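PDB 3UUW: putative oxidoreductase with NAD(P)-binding Rossmann-fold domain from Clostridium difficile, which probably binds a nicotinamide dinucleotide, NAD(H) or NADP(H), and uses it in the oxidation or reduction of a substrate not yet identified. Local coordinates for residues K8-L14 with E33-T39; V91-K97 with L118-F124; T222-Q226 with V238-N242. Residues are numbered along the deposited sequence.

Interaction 1. Residues K8-L14 with E33-T39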
loop_
_atom_site.group_PDB
_atom_site.type_symbol
_atom_site.label_atom_id
_atom_site.label_comp_id
_atom_site.label_asym_id
_atom_site.label_seq_id
_atom_site.Cartn_x
_atom_site.Cartn_y
_atom_site.Cartn_z
ATOM N N LYS A 8 -28.098 -36.378 -2.998
ATOM C CA LYS A 8 -27.854 -36.698 -1.598
ATOM C C LYS A 8 -26.344 -36.677 -1.355
ATOM O O LYS A 8 -25.595 -37.402 -2.005
ATOM C CB LYS A 8 -28.416 -38.083 -1.256
ATOM C CG LYS A 8 -29.942 -38.221 -1.421
ATOM C CD LYS A 8 -30.461 -39.586 -0.938
ATOM C CE LYS A 8 -30.688 -39.628 0.587
ATOM N NZ LYS A 8 -30.802 -41.026 1.171
ATOM N N MET A 9 -25.903 -35.860 -0.415
ATOM C CA MET A 9 -24.475 -35.734 -0.112
ATOM C C MET A 9 -24.179 -36.131 1.323
ATOM O O MET A 9 -24.963 -35.836 2.236
ATOM C CB MET A 9 -24.032 -34.283 -0.376
ATOM C CG MET A 9 -22.541 -33.939 -0.150
ATOM S SD MET A 9 -22.085 -33.649 1.569
ATOM C CE MET A 9 -22.882 -32.076 1.860
ATOM N N GLY A 10 -23.029 -36.773 1.516
ATOM C CA GLY A 10 -22.521 -37.092 2.837
ATOM C C GLY A 10 -21.110 -36.558 2.926
ATOM O O GLY A 10 -20.455 -36.320 1.905
ATOM N N MET A 11 -20.621 -36.414 4.144
ATOM C CA MET A 11 -19.258 -35.982 4.383
ATOM C C MET A 11 -18.545 -37.017 5.229
ATOM O O MET A 11 -19.101 -37.493 6.218
ATOM C CB MET A 11 -19.224 -34.623 5.106
ATOM C CG MET A 11 -17.827 -34.079 5.303
ATOM S SD MET A 11 -17.835 -32.381 5.937
ATOM C CE MET A 11 -18.424 -31.482 4.522
ATOM N N ILE A 12 -17.310 -37.354 4.840
ATOM C CA ILE A 12 -16.466 -38.243 5.622
ATOM C C ILE A 12 -15.195 -37.501 6.006
ATOM O O ILE A 12 -14.474 -36.984 5.141
ATOM C CB ILE A 12 -16.138 -39.554 4.843
ATOM C CG1 ILE A 12 -17.409 -40.396 4.690
ATOM C CG2 ILE A 12 -15.062 -40.348 5.526
ATOM C CD1 ILE A 12 -17.258 -41.611 3.760
ATOM N N GLY A 13 -14.901 -37.484 7.310
ATOM C CA GLY A 13 -13.741 -36.777 7.844
ATOM C C GLY A 13 -14.201 -35.406 8.285
ATOM O O GLY A 13 -14.569 -34.568 7.459
ATOM N N LEU A 14 -14.268 -35.188 9.588
ATOM C CA LEU A 14 -14.734 -33.923 10.127
ATOM C C LEU A 14 -13.623 -33.225 10.913
ATOM O O LEU A 14 -13.879 -32.618 11.955
ATOM C CB LEU A 14 -15.967 -34.136 10.977
ATOM C CG LEU A 14 -17.161 -34.800 10.285
ATOM C CD1 LEU A 14 -18.253 -35.136 11.295
ATOM C CD2 LEU A 14 -17.690 -33.897 9.172
ATOM N N GLU A 33 -29.321 -32.512 -0.527
ATOM C CA GLU A 33 -29.688 -32.885 0.823
ATOM C C GLU A 33 -28.418 -33.341 1.536
ATOM O O GLU A 33 -27.703 -34.203 1.012
ATOM C CB GLU A 33 -30.699 -34.029 0.818
ATOM C CG GLU A 33 -31.200 -34.394 2.200
ATOM C CD GLU A 33 -32.120 -35.613 2.238
ATOM O OE1 GLU A 33 -32.293 -36.295 1.205
ATOM O OE2 GLU A 33 -32.661 -35.887 3.332
ATOM N N PHE A 34 -28.132 -32.763 2.708
ATOM C CA PHE A 34 -26.972 -33.152 3.531
ATOM C C PHE A 34 -27.445 -34.337 4.395
ATOM O O PHE A 34 -27.989 -34.167 5.488
ATOM C CB PHE A 34 -26.478 -31.974 4.383
ATOM C CG PHE A 34 -25.030 -32.083 4.824
ATOM C CD1 PHE A 34 -24.442 -33.304 5.091
ATOM C CD2 PHE A 34 -24.280 -30.945 5.017
ATOM C CE1 PHE A 34 -23.100 -33.376 5.506
ATOM C CE2 PHE A 34 -22.955 -31.009 5.440
ATOM C CZ PHE A 34 -22.363 -32.237 5.677
ATOM N N VAL A 35 -27.269 -35.536 3.850
ATOM C CA VAL A 35 -27.781 -36.760 4.461
ATOM C C VAL A 35 -27.160 -37.111 5.796
ATOM O O VAL A 35 -27.860 -37.583 6.708
ATOM C CB VAL A 35 -27.592 -37.950 3.479
ATOM C CG1 VAL A 35 -27.854 -39.300 4.167
ATOM C CG2 VAL A 35 -28.478 -37.758 2.277
ATOM N N GLY A 36 -25.856 -36.899 5.918
ATOM C CA GLY A 36 -25.164 -37.244 7.140
ATOM C C GLY A 36 -23.674 -37.101 7.046
ATOM O O GLY A 36 -23.128 -36.726 6.005
ATOM N N ALA A 37 -23.005 -37.433 8.147
ATOM C CA ALA A 37 -21.573 -37.315 8.204
ATOM C C ALA A 37 -20.983 -38.387 9.117
ATOM O O ALA A 37 -21.634 -38.847 10.048
ATOM C CB ALA A 37 -21.173 -35.911 8.707
ATOM N N PHE A 38 -19.750 -38.771 8.819
ATOM C CA PHE A 38 -19.026 -39.745 9.594
ATOM C C PHE A 38 -17.611 -39.257 9.775
ATOM O O PHE A 38 -17.012 -38.675 8.857
ATOM C CB PHE A 38 -18.984 -41.113 8.893
ATOM C CG PHE A 38 -17.966 -42.057 9.501
ATOM C CD1 PHE A 38 -18.267 -42.779 10.640
ATOM C CD2 PHE A 38 -16.681 -42.137 8.986
ATOM C CE1 PHE A 38 -17.316 -43.604 11.222
ATOM C CE2 PHE A 38 -15.733 -42.952 9.549
ATOM C CZ PHE A 38 -16.045 -43.690 10.668
ATOM N N THR A 39 -17.106 -39.481 10.983
ATOM C CA THR A 39 -15.697 -39.336 11.298
ATOM C C THR A 39 -15.399 -40.418 12.369
ATOM O O THR A 39 -16.276 -40.771 13.149
ATOM C CB THR A 39 -15.322 -37.882 11.695
ATOM O OG1 THR A 39 -13.911 -37.689 11.530
ATOM C CG2 THR A 39 -15.735 -37.541 13.136
#
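The first beta-alpha-beta unit of the Rossmann fold sets strands 8-12 and 33-38 side by side and parallel, joined through helix 16-26. The register runs from Lys8 beside Glu33 and Met9 beside Phe34 to Met11 beside Ala37 and Ile12 beside Phe38; Val35, with helix-like backbone angles, interrupts the regular alternation along strand 33-38. On the face that carries Met9, Met11, Phe34 and Ala37, the Met9 side chain bends toward the neighbouring strand so that its CE methyl sits squarely over the Phe34 ring, 3.5 Å from the centroid in a CH-pi contact, with SD behind it in a Met-aromatic contact. Met11 CB approaches the same ring, 4.0 Å from Phe34 CZ. The small Ala37 leaves a hollow, which Leu14 enters from the strand end, Leu14 CD1 lying 4.0 Å from Ala37 CB. Leu26 of helix 16-26 packs on both methionines. The other face has no side chain at Gly10 and Gly36; on one side Lys8 CE lies 3.4 Å from Val35 CG2, with NZ bonded to Lys66 O, and on the other Ile12 CG2 touches the edge of the Phe38 ring, 4.2 Å from Phe38 CD2. Gly13 belongs to a GxGxxA sequence consistent with a dinucleotide-binding loop, and its positive phi turns the chain out of the strand. The last backbone rung before the turn is Gly13 N to Phe38 O, 2.9 Å.

Interaction 2. Residues V91-K97 with L118-F124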
loop_
_atom_site.group_PDB
_atom_site.type_symbol
_atom_site.label_atom_id
_atom_site.label_comp_id
_atom_site.label_asym_id
_atom_site.label_seq_id
_atom_site.Cartn_x
_atom_site.Cartn_y
_atom_site.Cartn_z
ATOM N N VAL A 91 -20.803 -44.050 -5.409
ATOM C CA VAL A 91 -20.904 -42.633 -5.062
ATOM C C VAL A 91 -19.779 -41.823 -5.708
ATOM O O VAL A 91 -18.645 -42.269 -5.763
ATOM C CB VAL A 91 -20.911 -42.392 -3.534
ATOM C CG1 VAL A 91 -22.052 -43.191 -2.858
ATOM C CG2 VAL A 91 -19.592 -42.748 -2.918
ATOM N N HIS A 92 -20.122 -40.621 -6.176
ATOM C CA HIS A 92 -19.138 -39.659 -6.688
ATOM C C HIS A 92 -18.319 -39.196 -5.503
ATOM O O HIS A 92 -18.817 -39.139 -4.362
ATOM C CB HIS A 92 -19.800 -38.433 -7.297
ATOM C CG HIS A 92 -20.777 -38.735 -8.382
ATOM N ND1 HIS A 92 -20.403 -38.906 -9.699
ATOM C CD2 HIS A 92 -22.116 -38.891 -8.349
ATOM C CE1 HIS A 92 -21.474 -39.142 -10.428
ATOM N NE2 HIS A 92 -22.528 -39.140 -9.636
ATOM N N VAL A 93 -17.060 -38.839 -5.740
ATOM C CA VAL A 93 -16.185 -38.467 -4.636
ATOM C C VAL A 93 -15.413 -37.196 -4.900
ATOM O O VAL A 93 -14.798 -37.047 -5.957
ATOM C CB VAL A 93 -15.183 -39.576 -4.352
ATOM C CG1 VAL A 93 -14.201 -39.157 -3.219
ATOM C CG2 VAL A 93 -15.924 -40.852 -3.974
ATOM N N TYR A 94 -15.544 -36.253 -3.978
ATOM C CA TYR A 94 -14.672 -35.083 -3.914
ATOM C C TYR A 94 -13.688 -35.314 -2.772
ATOM O O TYR A 94 -14.090 -35.642 -1.651
ATOM C CB TYR A 94 -15.477 -33.818 -3.648
ATOM C CG TYR A 94 -14.655 -32.559 -3.456
ATOM C CD1 TYR A 94 -14.003 -32.280 -2.229
ATOM C CD2 TYR A 94 -14.512 -31.636 -4.498
ATOM C CE1 TYR A 94 -13.252 -31.117 -2.064
ATOM C CE2 TYR A 94 -13.766 -30.476 -4.338
ATOM C CZ TYR A 94 -13.136 -30.223 -3.124
ATOM O OH TYR A 94 -12.408 -29.052 -2.991
ATOM N N VAL A 95 -12.398 -35.157 -3.040
ATOM C CA VAL A 95 -11.370 -35.389 -2.005
ATOM C C VAL A 95 -10.342 -34.254 -2.026
ATOM O O VAL A 95 -10.009 -33.718 -3.083
ATOM C CB VAL A 95 -10.679 -36.794 -2.210
ATOM C CG1 VAL A 95 -9.889 -36.826 -3.527
ATOM C CG2 VAL A 95 -9.791 -37.128 -1.088
ATOM N N ASP A 96 -9.845 -33.877 -0.851
ATOM C CA ASP A 96 -8.739 -32.923 -0.797
ATOM C C ASP A 96 -7.488 -33.509 -1.431
ATOM O O ASP A 96 -7.324 -34.744 -1.517
ATOM C CB ASP A 96 -8.455 -32.490 0.622
ATOM C CG ASP A 96 -9.457 -31.469 1.094
ATOM O OD1 ASP A 96 -9.582 -30.384 0.439
ATOM O OD2 ASP A 96 -10.121 -31.745 2.101
ATOM N N LYS A 97 -6.617 -32.620 -1.894
ATOM C CA LYS A 97 -5.375 -33.033 -2.517
ATOM C C LYS A 97 -4.437 -33.632 -1.479
ATOM O O LYS A 97 -4.558 -33.327 -0.285
ATOM C CB LYS A 97 -4.714 -31.862 -3.276
ATOM C CG LYS A 97 -4.551 -30.495 -2.562
ATOM C CD LYS A 97 -3.525 -30.495 -1.432
ATOM C CE LYS A 97 -4.191 -30.495 -0.084
ATOM N NZ LYS A 97 -3.229 -30.677 1.024
ATOM N N LEU A 118 -18.482 -42.421 -12.587
ATOM C CA LEU A 118 -18.523 -41.538 -11.432
ATOM C C LEU A 118 -17.433 -40.475 -11.522
ATOM O O LEU A 118 -16.377 -40.700 -12.121
ATOM C CB LEU A 118 -18.307 -42.347 -10.158
ATOM C CG LEU A 118 -19.367 -43.396 -9.861
ATOM C CD1 LEU A 118 -18.893 -44.289 -8.705
ATOM C CD2 LEU A 118 -20.722 -42.751 -9.542
ATOM N N ASN A 119 -17.702 -39.311 -10.943
ATOM C CA ASN A 119 -16.734 -38.237 -10.895
ATOM C C ASN A 119 -15.883 -38.381 -9.647
ATOM O O ASN A 119 -16.408 -38.586 -8.533
ATOM C CB ASN A 119 -17.425 -36.870 -10.862
ATOM C CG ASN A 119 -18.120 -36.536 -12.162
ATOM O OD1 ASN A 119 -17.676 -36.961 -13.237
ATOM N ND2 ASN A 119 -19.214 -35.764 -12.077
ATOM N N LEU A 120 -14.579 -38.355 -9.862
ATOM C CA LEU A 120 -13.585 -38.366 -8.782
ATOM C C LEU A 120 -12.834 -37.069 -8.983
ATOM O O LEU A 120 -12.106 -36.933 -9.968
ATOM C CB LEU A 120 -12.653 -39.581 -8.922
ATOM C CG LEU A 120 -11.480 -39.678 -7.942
ATOM C CD1 LEU A 120 -11.950 -39.670 -6.510
ATOM C CD2 LEU A 120 -10.640 -40.951 -8.262
ATOM N N MET A 121 -13.075 -36.098 -8.098
ATOM C CA MET A 121 -12.496 -34.760 -8.218
ATOM C C MET A 121 -11.571 -34.457 -7.047
ATOM O O MET A 121 -11.921 -34.726 -5.889
ATOM C CB MET A 121 -13.606 -33.723 -8.221
ATOM C CG MET A 121 -13.174 -32.322 -8.571
ATOM S SD MET A 121 -14.606 -31.217 -8.494
ATOM C CE MET A 121 -13.854 -29.708 -9.142
ATOM N N VAL A 122 -10.417 -33.852 -7.346
ATOM C CA VAL A 122 -9.457 -33.430 -6.332
ATOM C C VAL A 122 -9.611 -31.932 -6.105
ATOM O O VAL A 122 -9.764 -31.140 -7.054
ATOM C CB VAL A 122 -8.012 -33.795 -6.724
ATOM C CG1 VAL A 122 -7.019 -33.218 -5.737
ATOM C CG2 VAL A 122 -7.885 -35.354 -6.833
ATOM N N GLY A 123 -9.557 -31.550 -4.827
ATOM C CA GLY A 123 -9.849 -30.194 -4.392
ATOM C C GLY A 123 -8.773 -29.157 -4.587
ATOM O O GLY A 123 -8.220 -28.588 -3.596
ATOM N N PHE A 124 -8.463 -28.875 -5.844
ATOM C CA PHE A 124 -7.508 -27.808 -6.149
ATOM C C PHE A 124 -8.288 -26.508 -6.190
ATOM O O PHE A 124 -8.610 -25.976 -7.256
ATOM C CB PHE A 124 -6.732 -28.093 -7.449
ATOM C CG PHE A 124 -5.742 -29.215 -7.320
ATOM C CD1 PHE A 124 -4.634 -29.085 -6.484
ATOM C CD2 PHE A 124 -5.887 -30.382 -8.044
ATOM C CE1 PHE A 124 -3.750 -30.102 -6.354
ATOM C CE2 PHE A 124 -4.984 -31.397 -7.910
ATOM C CZ PHE A 124 -3.913 -31.251 -7.072
HETATM O O HOH W 1 -7.625 -29.873 -1.258
#
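Five hydrogen bonds tie the segments together, four of them a backbone ladder: Val93 N to Asn119 O, Met121 N to Val93 O and Val95 N to Met121 O, each 2.9 Å, then Gly123 N to Val95 O at 2.8 Å. The fifth extends the ladder through a side chain, as Asn119 N donates to His92 ND1 at 3.0 Å. Next to the Gly123 rung, one water donates to Asp96 OD1 and Gly123 O and accepts from Lys97 N; Asp96 also bonds Tyr22 and His73. Leu118 CD2 lies over the His92 ring, and Met121 SD meets the edge of Tyr94, 4.0 Å from its CD2. Gly123 CA is 3.1 Å from Tyr94 OH, which is hydrogen-bonded to the Tyr22 hydroxyl, and a CB there would clash. On the opposite face from Tyr94 and Met121, Val93 packs on Leu120 and Val95 on Val122. Parallel strands 92-95 and 120-122, linked through helix 103-116, form a beta-alpha-beta crossover at one edge of the Rossmann sheet within this chain.

Interaction 3. Residues T222-Q226 with V238-N242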
loop_
_atom_site.group_PDB
_atom_site.type_symbol
_atom_site.label_atom_id
_atom_site.label_comp_id
_atom_site.label_asym_id
_atom_site.label_seq_id
_atom_site.Cartn_x
_atom_site.Cartn_y
_atom_site.Cartn_z
ATOM N N THR A 222 6.454 -14.035 7.168
ATOM C CA THR A 222 5.019 -13.900 7.163
ATOM C C THR A 222 4.414 -15.034 6.361
ATOM O O THR A 222 5.115 -15.753 5.621
ATOM C CB THR A 222 4.609 -12.532 6.542
ATOM O OG1 THR A 222 3.295 -12.153 6.969
ATOM C CG2 THR A 222 4.719 -12.545 5.035
ATOM N N LYS A 223 3.111 -15.210 6.520
ATOM C CA LYS A 223 2.370 -16.123 5.679
ATOM C C LYS A 223 1.862 -15.297 4.506
ATOM O O LYS A 223 1.067 -14.369 4.694
ATOM C CB LYS A 223 1.223 -16.730 6.471
ATOM C CG LYS A 223 0.384 -17.700 5.675
ATOM C CD LYS A 223 -0.691 -18.319 6.576
ATOM C CE LYS A 223 -1.787 -18.984 5.760
ATOM N NZ LYS A 223 -1.248 -20.085 4.917
ATOM N N LEU A 224 2.369 -15.624 3.320
ATOM C CA LEU A 224 2.071 -14.916 2.070
ATOM C C LEU A 224 1.768 -15.925 0.963
ATOM O O LEU A 224 2.272 -17.038 0.976
ATOM C CB LEU A 224 3.318 -14.089 1.674
ATOM C CG LEU A 224 3.436 -13.381 0.324
ATOM C CD1 LEU A 224 2.257 -12.428 0.084
ATOM C CD2 LEU A 224 4.774 -12.626 0.249
ATOM N N GLU A 225 0.887 -15.564 0.044
ATOM C CA GLU A 225 0.781 -16.281 -1.213
ATOM C C GLU A 225 0.665 -15.195 -2.250
ATOM O O GLU A 225 0.023 -14.183 -2.018
ATOM C CB GLU A 225 -0.416 -17.230 -1.256
ATOM C CG GLU A 225 -0.551 -17.981 -2.580
ATOM C CD GLU A 225 -1.510 -19.147 -2.518
ATOM O OE1 GLU A 225 -1.709 -19.701 -1.414
ATOM O OE2 GLU A 225 -2.061 -19.505 -3.587
ATOM N N GLN A 226 1.324 -15.383 -3.392
ATOM C CA GLN A 226 1.197 -14.428 -4.467
ATOM C C GLN A 226 1.369 -15.086 -5.817
ATOM O O GLN A 226 2.243 -15.926 -5.978
ATOM C CB GLN A 226 2.262 -13.329 -4.334
ATOM C CG GLN A 226 2.142 -12.267 -5.405
ATOM C CD GLN A 226 3.159 -11.172 -5.220
ATOM O OE1 GLN A 226 2.994 -10.299 -4.385
ATOM N NE2 GLN A 226 4.214 -11.220 -6.006
ATOM N N VAL A 238 -2.095 -11.233 -7.621
ATOM C CA VAL A 238 -3.129 -11.521 -6.635
ATOM C C VAL A 238 -2.386 -11.936 -5.372
ATOM O O VAL A 238 -1.565 -12.847 -5.413
ATOM C CB VAL A 238 -4.127 -12.601 -7.070
ATOM C CG1 VAL A 238 -5.092 -12.919 -5.930
ATOM C CG2 VAL A 238 -4.909 -12.129 -8.256
ATOM N N LYS A 239 -2.655 -11.241 -4.270
ATOM C CA LYS A 239 -2.000 -11.485 -3.010
ATOM C C LYS A 239 -2.970 -12.105 -2.024
ATOM O O LYS A 239 -4.087 -11.606 -1.837
ATOM C CB LYS A 239 -1.469 -10.170 -2.420
ATOM C CG LYS A 239 -0.405 -9.512 -3.262
ATOM C CD LYS A 239 0.056 -8.201 -2.597
ATOM C CE LYS A 239 1.195 -7.543 -3.360
ATOM N NZ LYS A 239 1.584 -6.276 -2.688
ATOM N N ASN A 240 -2.526 -13.181 -1.396
ATOM C CA ASN A 240 -3.314 -13.911 -0.383
ATOM C C ASN A 240 -4.727 -14.267 -0.853
ATOM O O ASN A 240 -5.694 -14.285 -0.056
ATOM C CB ASN A 240 -3.348 -13.112 0.927
ATOM C CG ASN A 240 -1.971 -12.955 1.545
ATOM O OD1 ASN A 240 -1.097 -13.799 1.363
ATOM N ND2 ASN A 240 -1.802 -11.920 2.339
ATOM N N LEU A 241 -4.831 -14.537 -2.152
ATOM C CA LEU A 241 -6.075 -14.913 -2.834
ATOM C C LEU A 241 -7.173 -13.868 -2.807
ATOM O O LEU A 241 -8.287 -14.137 -3.307
ATOM C CB LEU A 241 -6.625 -16.254 -2.295
ATOM C CG LEU A 241 -5.723 -17.465 -2.449
ATOM C CD1 LEU A 241 -4.679 -17.494 -1.401
ATOM C CD2 LEU A 241 -6.552 -18.785 -2.401
ATOM N N ASN A 242 -6.906 -12.670 -2.273
ATOM C CA ASN A 242 -8.003 -11.752 -2.044
ATOM C C ASN A 242 -7.791 -10.269 -2.301
ATOM O O ASN A 242 -8.683 -9.450 -2.036
ATOM C CB ASN A 242 -8.604 -11.993 -0.655
ATOM C CG ASN A 242 -7.695 -11.549 0.466
ATOM O OD1 ASN A 242 -6.645 -10.958 0.232
ATOM N ND2 ASN A 242 -8.111 -11.810 1.712
HETATM O O HOH W 2 0.577 -11.787 4.172
HETATM O O HOH W 3 -2.546 -15.068 -3.884
#
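Two direct hydrogen bonds, both involving Asn240, join the open end of a beta hairpin built from strands 224-231 and 234-239. Asn240 N donates to Glu225 O at 2.8 Å and almost linearly, while Asn240 OD1 accepts from Glu225 N at 3.0 Å, so one asparagine meets both backbone polar groups of Glu225. Its amide nitrogen is used as well: Asn240 ND2 donates to a water that in turn donates to Lys223 O. A second water donates to Val238 O, accepts from Leu241 N and gives a weak bond to Glu225 O. Asn240 and Leu241, both with positive phi, are the central residues of a type I' beta turn closed by Asn242 N to Lys239 O at 3.0 Å; it leads from strand 234-239 into the antiparallel strand 243-248. Gln226 and Lys239 form an antiparallel non-hydrogen-bonded pair, with Gln226 CA 3.3 Å from Val238 O and Lys239 CE 3.4 Å from Gln226 OE1. The charged ends find partners elsewhere: Glu225 in Arg126 and Tyr132, Lys239 in Glu245. Leu241 CD1 rests 3.7 Å from Glu225 OE1. Where the two strands stop pairing and the chain turns, the Asn240 side chain and two waters thus satisfy Glu225 N, Lys223 O, Val238 O and Leu241 N in place of further main-chain rungs.

Interactions 1 and 2 both belong to the parallel Rossmann sheet, one at each outer strand, with strand 69-72 lying between their inner strands; their nearest atoms are about 7 Å apart. Both are largely buried, and both combine a parallel backbone ladder, interrupted at Val35 in interaction 1, with apolar and Met-aromatic packing. Interaction 2 lies nearer the centre of the chain and packs against helices 160-179 and 269-281, whereas interaction 1 is farther out, where Phe34 touches Arg53 of a second subunit. Interaction 3 holds a hairpin of the mixed C-terminal sheet, its centre about 31 Å from that of interaction 1. Smaller and only partly buried, it has one main-chain bond, supplemented by an asparagine side chain and waters.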